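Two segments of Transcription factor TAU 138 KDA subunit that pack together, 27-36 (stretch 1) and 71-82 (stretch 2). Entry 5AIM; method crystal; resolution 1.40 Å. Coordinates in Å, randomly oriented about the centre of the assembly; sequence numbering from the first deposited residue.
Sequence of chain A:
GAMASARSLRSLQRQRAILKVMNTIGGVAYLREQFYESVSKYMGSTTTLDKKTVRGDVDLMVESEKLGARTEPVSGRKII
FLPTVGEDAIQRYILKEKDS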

ATOM      1  N   GLY A  27       0.520  -9.702   1.290  1.00 19.22           N
ATOM      2  CA  GLY A  27       1.274  -9.250   0.137  1.00 19.69           C
ATOM      3  C   GLY A  27       0.464  -8.684  -1.019  1.00 17.55           C
ATOM      4  O   GLY A  27       1.046  -8.307  -2.033  1.00 19.40           O
ATOM      5  N   VAL A  28      -0.855  -8.613  -0.860  1.00 18.37           N
ATOM      6  CA  VAL A  28      -1.752  -8.093  -1.894  1.00 17.94           C
ATOM      7  C   VAL A  28      -2.844  -7.297  -1.206  1.00 18.92           C
ATOM      8  O   VAL A  28      -3.401  -7.744  -0.195  1.00 19.90           O
ATOM      9  CB  VAL A  28      -2.415  -9.220  -2.709  1.00 20.08           C
ATOM     10  CG1 VAL A  28      -3.133  -8.632  -3.913  1.00 23.39           C
ATOM     11  CG2 VAL A  28      -1.393 -10.245  -3.156  1.00 23.04           C
ATOM     12  N   ALA A  29      -3.150  -6.116  -1.735  1.00 18.94           N
ATOM     13  CA  ALA A  29      -4.236  -5.319  -1.172  1.00 22.78           C
ATOM     14  C   ALA A  29      -4.830  -4.374  -2.192  1.00 19.81           C
ATOM     15  O   ALA A  29      -4.118  -3.819  -3.024  1.00 21.75           O
ATOM     16  CB  ALA A  29      -3.744  -4.527   0.026  1.00 22.89           C
ATOM     17  N   TYR A  30      -6.148  -4.207  -2.139  1.00 20.58           N
ATOM     18  CA  TYR A  30      -6.785  -3.105  -2.831  1.00 19.54           C
ATOM     19  C   TYR A  30      -6.468  -1.803  -2.103  1.00 19.60           C
ATOM     20  O   TYR A  30      -6.468  -1.748  -0.868  1.00 20.19           O
ATOM     21  CB  TYR A  30      -8.300  -3.317  -2.901  1.00 21.58           C
ATOM     22  CG  TYR A  30      -8.762  -4.296  -3.958  1.00 23.93           C
ATOM     23  CD1 TYR A  30      -8.304  -4.210  -5.268  1.00 25.09           C
ATOM     24  CD2 TYR A  30      -9.678  -5.293  -3.652  1.00 25.89           C
ATOM     25  CE1 TYR A  30      -8.735  -5.096  -6.234  1.00 29.42           C
ATOM     26  CE2 TYR A  30     -10.124  -6.184  -4.621  1.00 27.53           C
ATOM     27  CZ  TYR A  30      -9.645  -6.080  -5.911  1.00 29.42           C
ATOM     28  OH  TYR A  30     -10.070  -6.958  -6.884  1.00 32.46           O
ATOM     29  N   LEU A  31      -6.189  -0.763  -2.881  1.00 22.03           N
ATOM     30  CA  LEU A  31      -5.943   0.556  -2.330  1.00 22.43           C
ATOM     31  C   LEU A  31      -7.287   1.213  -2.052  1.00 21.87           C
ATOM     32  O   LEU A  31      -7.951   1.725  -2.952  1.00 26.86           O
ATOM     33  CB  LEU A  31      -5.102   1.375  -3.306  1.00 25.24           C
ATOM     34  CG  LEU A  31      -4.140   2.418  -2.747  1.00 40.17           C
ATOM     35  CD1 LEU A  31      -3.134   1.767  -1.803  1.00 28.28           C
ATOM     36  CD2 LEU A  31      -3.434   3.116  -3.908  1.00 28.84           C
ATOM     37  N   ARG A  32      -7.679   1.158  -0.786  1.00 20.46           N
ATOM     38  CA  ARG A  32      -8.980   1.626  -0.339  1.00 21.30           C
ATOM     39  C   ARG A  32      -8.913   1.812   1.170  1.00 20.47           C
ATOM     40  O   ARG A  32      -7.883   1.538   1.790  1.00 19.19           O
ATOM     41  CB  ARG A  32     -10.071   0.614  -0.705  1.00 21.21           C
ATOM     42  CG  ARG A  32      -9.848  -0.762  -0.084  1.00 21.24           C
ATOM     43  CD  ARG A  32     -10.892  -1.793  -0.491  1.00 21.43           C
ATOM     44  NE  ARG A  32     -10.513  -3.124  -0.020  1.00 23.50           N
ATOM     45  CZ  ARG A  32     -11.195  -4.237  -0.266  1.00 27.02           C
ATOM     46  NH1 ARG A  32     -12.303  -4.203  -0.995  1.00 30.85           N
ATOM     47  NH2 ARG A  32     -10.751  -5.393   0.210  1.00 28.12           N
ATOM     48  N   GLU A  33     -10.012   2.259   1.762  1.00 21.85           N
ATOM     49  CA  GLU A  33     -10.036   2.623   3.182  1.00 19.75           C
ATOM     50  C   GLU A  33      -9.465   1.554   4.115  1.00 21.91           C
ATOM     51  O   GLU A  33      -8.694   1.880   5.012  1.00 21.63           O
ATOM     52  CB  GLU A  33     -11.464   2.959   3.602  1.00 23.73           C
ATOM     53  CG  GLU A  33     -11.607   3.412   5.046  1.00 34.42           C
ATOM     54  CD  GLU A  33     -13.010   3.898   5.361  1.00 64.61           C
ATOM     55  OE1 GLU A  33     -13.933   3.060   5.420  1.00 52.59           O
ATOM     56  OE2 GLU A  33     -13.190   5.120   5.546  1.00 57.82           O
ATOM     57  N   GLN A  34      -9.828   0.293   3.900  1.00 20.68           N
ATOM     58  CA  GLN A  34      -9.367  -0.801   4.757  1.00 20.69           C
ATOM     59  C   GLN A  34      -7.834  -0.822   4.857  1.00 18.66           C
ATOM     60  O   GLN A  34      -7.247  -0.984   5.961  1.00 19.42           O
ATOM     61  CB  GLN A  34      -9.885  -2.138   4.211  1.00 23.26           C
ATOM     62  CG  GLN A  34      -9.465  -3.356   5.018  1.00 28.98           C
ATOM     63  CD  GLN A  34     -10.039  -4.645   4.465  1.00 32.51           C
ATOM     64  OE1 GLN A  34     -10.966  -4.627   3.653  1.00 31.92           O
ATOM     65  NE2 GLN A  34      -9.487  -5.772   4.897  1.00 48.41           N
ATOM     66  N   PHE A  35      -7.172  -0.646   3.717  1.00 17.61           N
ATOM     67  CA  PHE A  35      -5.716  -0.656   3.701  1.00 16.47           C
ATOM     68  C   PHE A  35      -5.142   0.529   4.477  1.00 17.92           C
ATOM     69  O   PHE A  35      -4.242   0.369   5.335  1.00 17.68           O
ATOM     70  CB  PHE A  35      -5.155  -0.665   2.278  1.00 18.84           C
ATOM     71  CG  PHE A  35      -3.656  -0.626   2.248  1.00 18.50           C
ATOM     72  CD1 PHE A  35      -2.932  -1.746   2.614  1.00 21.18           C
ATOM     73  CD2 PHE A  35      -2.975   0.526   1.900  1.00 27.93           C
ATOM     74  CE1 PHE A  35      -1.558  -1.727   2.623  1.00 25.54           C
ATOM     75  CE2 PHE A  35      -1.588   0.546   1.914  1.00 22.15           C
ATOM     76  CZ  PHE A  35      -0.891  -0.587   2.264  1.00 22.69           C
ATOM     77  N   TYR A  36      -5.635   1.725   4.182  1.00 18.16           N
ATOM     78  CA  TYR A  36      -5.146   2.910   4.874  1.00 17.82           C
ATOM     79  C   TYR A  36      -5.387   2.822   6.377  1.00 18.94           C
ATOM     80  O   TYR A  36      -4.543   3.240   7.182  1.00 21.15           O
ATOM     81  CB  TYR A  36      -5.773   4.173   4.286  1.00 21.97           C
ATOM     82  CG  TYR A  36      -5.281   4.488   2.895  1.00 22.66           C
ATOM     83  CD1 TYR A  36      -4.000   4.985   2.697  1.00 33.66           C
ATOM     84  CD2 TYR A  36      -6.091   4.307   1.780  1.00 20.98           C
ATOM     85  CE1 TYR A  36      -3.538   5.283   1.432  1.00 28.69           C
ATOM     86  CE2 TYR A  36      -5.636   4.604   0.510  1.00 25.63           C
ATOM     87  CZ  TYR A  36      -4.358   5.089   0.345  1.00 31.07           C
ATOM     88  OH  TYR A  36      -3.895   5.391  -0.911  1.00 32.27           O
ATOM     89  N   THR A  71      -4.592  -1.928 -12.201  1.00 31.08           N
ATOM     90  CA  THR A  71      -6.035  -1.824 -12.097  1.00 32.58           C
ATOM     91  C   THR A  71      -6.657  -3.181 -12.376  1.00 34.86           C
ATOM     92  O   THR A  71      -6.355  -3.824 -13.381  1.00 37.98           O
ATOM     93  CB  THR A  71      -6.602  -0.787 -13.077  1.00 43.34           C
ATOM     94  OG1 THR A  71      -6.026   0.495 -12.803  1.00 43.32           O
ATOM     95  CG2 THR A  71      -8.124  -0.693 -12.954  1.00 35.83           C
ATOM     96  N   GLU A  72      -7.510  -3.618 -11.462  1.00 27.74           N
ATOM     97  CA  GLU A  72      -8.273  -4.836 -11.641  1.00 27.68           C
ATOM     98  C   GLU A  72      -9.456  -4.489 -12.543  1.00 25.67           C
ATOM     99  O   GLU A  72     -10.315  -3.706 -12.152  1.00 30.05           O
ATOM    100  CB  GLU A  72      -8.739  -5.347 -10.277  1.00 27.78           C
ATOM    101  CG  GLU A  72      -9.225  -6.779 -10.284  1.00 27.78           C
ATOM    102  CD  GLU A  72     -10.573  -6.920 -10.954  1.00 28.37           C
ATOM    103  OE1 GLU A  72     -11.567  -6.440 -10.376  1.00 30.43           O
ATOM    104  OE2 GLU A  72     -10.632  -7.508 -12.053  1.00 31.05           O
ATOM    105  N   PRO A  73      -9.496  -5.058 -13.758  1.00 27.20           N
ATOM    106  CA  PRO A  73     -10.421  -4.532 -14.773  1.00 28.69           C
ATOM    107  C   PRO A  73     -11.909  -4.754 -14.497  1.00 29.07           C
ATOM    108  O   PRO A  73     -12.735  -3.957 -14.950  1.00 30.17           O
ATOM    109  CB  PRO A  73      -9.988  -5.264 -16.050  1.00 30.96           C
ATOM    110  CG  PRO A  73      -9.349  -6.516 -15.568  1.00 35.49           C
ATOM    111  CD  PRO A  73      -8.678  -6.167 -14.280  1.00 34.15           C
ATOM    112  N   VAL A  74     -12.265  -5.814 -13.784  1.00 28.68           N
ATOM    113  CA  VAL A  74     -13.678  -6.105 -13.564  1.00 31.45           C
ATOM    114  C   VAL A  74     -14.277  -5.096 -12.589  1.00 27.76           C
ATOM    115  O   VAL A  74     -15.359  -4.558 -12.837  1.00 28.02           O
ATOM    116  CB  VAL A  74     -13.894  -7.548 -13.052  1.00 31.66           C
ATOM    117  CG1 VAL A  74     -15.345  -7.774 -12.643  1.00 34.49           C
ATOM    118  CG2 VAL A  74     -13.483  -8.550 -14.117  1.00 34.83           C
ATOM    119  N   SER A  75     -13.559  -4.823 -11.503  1.00 28.01           N
ATOM    120  CA  SER A  75     -14.042  -3.929 -10.453  1.00 26.03           C
ATOM    121  C   SER A  75     -13.565  -2.491 -10.616  1.00 27.02           C
ATOM    122  O   SER A  75     -14.184  -1.567 -10.092  1.00 28.02           O
ATOM    123  CB  SER A  75     -13.601  -4.445  -9.077  1.00 29.05           C
ATOM    124  OG  SER A  75     -12.200  -4.302  -8.870  1.00 28.64           O
ATOM    125  N   GLY A  76     -12.450  -2.302 -11.316  1.00 25.33           N
ATOM    126  CA  GLY A  76     -11.863  -0.985 -11.471  1.00 27.40           C
ATOM    127  C   GLY A  76     -11.064  -0.522 -10.258  1.00 25.99           C
ATOM    128  O   GLY A  76     -10.619   0.623 -10.214  1.00 28.77           O
ATOM    129  N   ARG A  77     -10.880  -1.400  -9.277  1.00 26.49           N
ATOM    130  CA  ARG A  77     -10.102  -1.055  -8.089  1.00 28.68           C
ATOM    131  C   ARG A  77      -8.616  -1.174  -8.376  1.00 50.66           C
ATOM    132  O   ARG A  77      -8.212  -1.950  -9.236  1.00 29.67           O
ATOM    133  CB  ARG A  77     -10.490  -1.965  -6.930  1.00 31.05           C
ATOM    134  CG  ARG A  77     -11.851  -1.634  -6.359  1.00 34.56           C
ATOM    135  CD  ARG A  77     -12.249  -2.582  -5.249  1.00 30.72           C
ATOM    136  NE  ARG A  77     -12.515  -3.920  -5.767  1.00 42.46           N
ATOM    137  CZ  ARG A  77     -13.413  -4.760  -5.260  1.00 42.73           C
ATOM    138  NH1 ARG A  77     -14.152  -4.409  -4.216  1.00 68.03           N
ATOM    139  NH2 ARG A  77     -13.573  -5.958  -5.805  1.00 47.63           N
ATOM    140  N   LYS A  78      -7.803  -0.390  -7.670  1.00 35.70           N
ATOM    141  CA  LYS A  78      -6.359  -0.473  -7.832  1.00 29.37           C
ATOM    142  C   LYS A  78      -5.791  -1.476  -6.844  1.00 27.77           C
ATOM    143  O   LYS A  78      -6.067  -1.394  -5.649  1.00 26.49           O
ATOM    144  CB  LYS A  78      -5.693   0.885  -7.626  1.00 32.20           C
ATOM    145  CG  LYS A  78      -4.238   0.893  -8.070  1.00 43.63           C
ATOM    146  CD  LYS A  78      -3.619   2.281  -8.030  1.00 70.04           C
ATOM    147  N   ILE A  79      -5.024  -2.431  -7.358  1.00 24.94           N
ATOM    148  CA  ILE A  79      -4.341  -3.417  -6.536  1.00 24.60           C
ATOM    149  C   ILE A  79      -2.890  -3.011  -6.385  1.00 22.01           C
ATOM    150  O   ILE A  79      -2.233  -2.664  -7.375  1.00 22.49           O
ATOM    151  CB  ILE A  79      -4.332  -4.820  -7.184  1.00 27.88           C
ATOM    152  CG1 ILE A  79      -5.696  -5.193  -7.756  1.00 50.94           C
ATOM    153  CG2 ILE A  79      -3.889  -5.859  -6.165  1.00 32.30           C
ATOM    154  CD1 ILE A  79      -5.659  -6.443  -8.619  1.00 67.21           C
ATOM    155  N   ILE A  80      -2.400  -3.062  -5.146  1.00 20.95           N
ATOM    156  CA  ILE A  80      -0.966  -3.001  -4.884  1.00 20.06           C
ATOM    157  C   ILE A  80      -0.509  -4.344  -4.339  1.00 19.45           C
ATOM    158  O   ILE A  80      -1.290  -5.084  -3.712  1.00 20.66           O
ATOM    159  CB  ILE A  80      -0.559  -1.852  -3.925  1.00 21.28           C
ATOM    160  CG1 ILE A  80      -1.318  -1.923  -2.599  1.00 21.40           C
ATOM    161  CG2 ILE A  80      -0.763  -0.506  -4.617  1.00 24.32           C
ATOM    162  CD1 ILE A  80      -0.703  -1.051  -1.509  1.00 25.83           C
ATOM    163  N   PHE A  81       0.746  -4.677  -4.612  1.00 19.19           N
ATOM    164  CA  PHE A  81       1.269  -5.963  -4.189  1.00 19.05           C
ATOM    165  C   PHE A  81       2.781  -5.947  -4.025  1.00 20.25           C
ATOM    166  O   PHE A  81       3.473  -5.164  -4.657  1.00 21.31           O
ATOM    167  CB  PHE A  81       0.832  -7.075  -5.160  1.00 22.45           C
ATOM    168  CG  PHE A  81       1.130  -6.789  -6.605  1.00 23.09           C
ATOM    169  CD1 PHE A  81       0.240  -6.062  -7.376  1.00 25.97           C
ATOM    170  CD2 PHE A  81       2.279  -7.275  -7.202  1.00 23.37           C
ATOM    171  CE1 PHE A  81       0.502  -5.808  -8.708  1.00 30.73           C
ATOM    172  CE2 PHE A  81       2.547  -7.025  -8.532  1.00 27.63           C
ATOM    173  CZ  PHE A  81       1.656  -6.292  -9.288  1.00 25.58           C
ATOM    174  N   LEU A  82       3.276  -6.810  -3.144  1.00 19.72           N
ATOM    175  CA  LEU A  82       4.707  -7.056  -3.061  1.00 19.85           C
ATOM    176  C   LEU A  82       5.123  -7.719  -4.370  1.00 23.42           C
ATOM    177  O   LEU A  82       4.512  -8.705  -4.783  1.00 23.19           O
ATOM    178  CB  LEU A  82       5.031  -7.950  -1.868  1.00 22.88           C
ATOM    179  CG  LEU A  82       4.728  -7.337  -0.501  1.00 21.14           C
ATOM    180  CD1 LEU A  82       4.977  -8.330   0.629  1.00 21.81           C
ATOM    181  CD2 LEU A  82       5.557  -6.079  -0.265  1.00 23.65           C
TER

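Four backbone hydrogen bonds hold the two segments together as antiparallel strands. A29 and I80 form the closed pair, each both giving and accepting: A29 N to I80 O is 2.9 Å and I80 N to A29 O is 2.8 Å. Outside it, L82 N donates to G27 O at 2.9 Å and L31 N to K78 O at 2.8 Å, the latter nearly straight at 172°. Between these rungs lie the non-hydrogen-bonded pairs V28–F81 and Y30–I79, where CA-H groups face carbonyls, as in Y30 CA to K78 O at 3.4 Å. G27 opens the register with phi/psi of 92/2, angles at which a CB would be jammed against the preceding carbonyl O.

Beyond the ladder, the polar side chains organize the turn more than they bridge the strands. E72 OE1 accepts from S75 OG at 2.7 Å and from S75 N at 2.8 Å, while E72 OE2 accepts from V74 N at 2.9 Å. S75 OG in turn accepts from R77 N at 3.2 Å. R77 then lies flat on Y30, the guanidinium and ring centres 4.2 Å apart with planes at 27°. The cation sits off-centre; it is R77 CD that lies squarely over the ring, 4.0 Å from the Y30 centroid. R32 NH1 also approaches R77 NH1 at 3.7 Å, a like-charge contact, though both arginines have NH2 hydrogen-bonded elsewhere in the structure.

Strand alternation sorts the packing. V28, Y30, I79 and F81 share one face, where Y30 CE1 meets I79 CG1 at 3.4 Å and V28 CG1 meets I79 CG2 at 3.7 Å. A29 and I80 occupy the other. There the small A29 side chain makes only a loose contact, CB to I80 CG1 at 4.4 Å, while I80 CD1 reaches L31 CD1 at 3.7 Å and lies over the F35 ring, 3.8 Å from F35 CZ, tying the helix to the sheet.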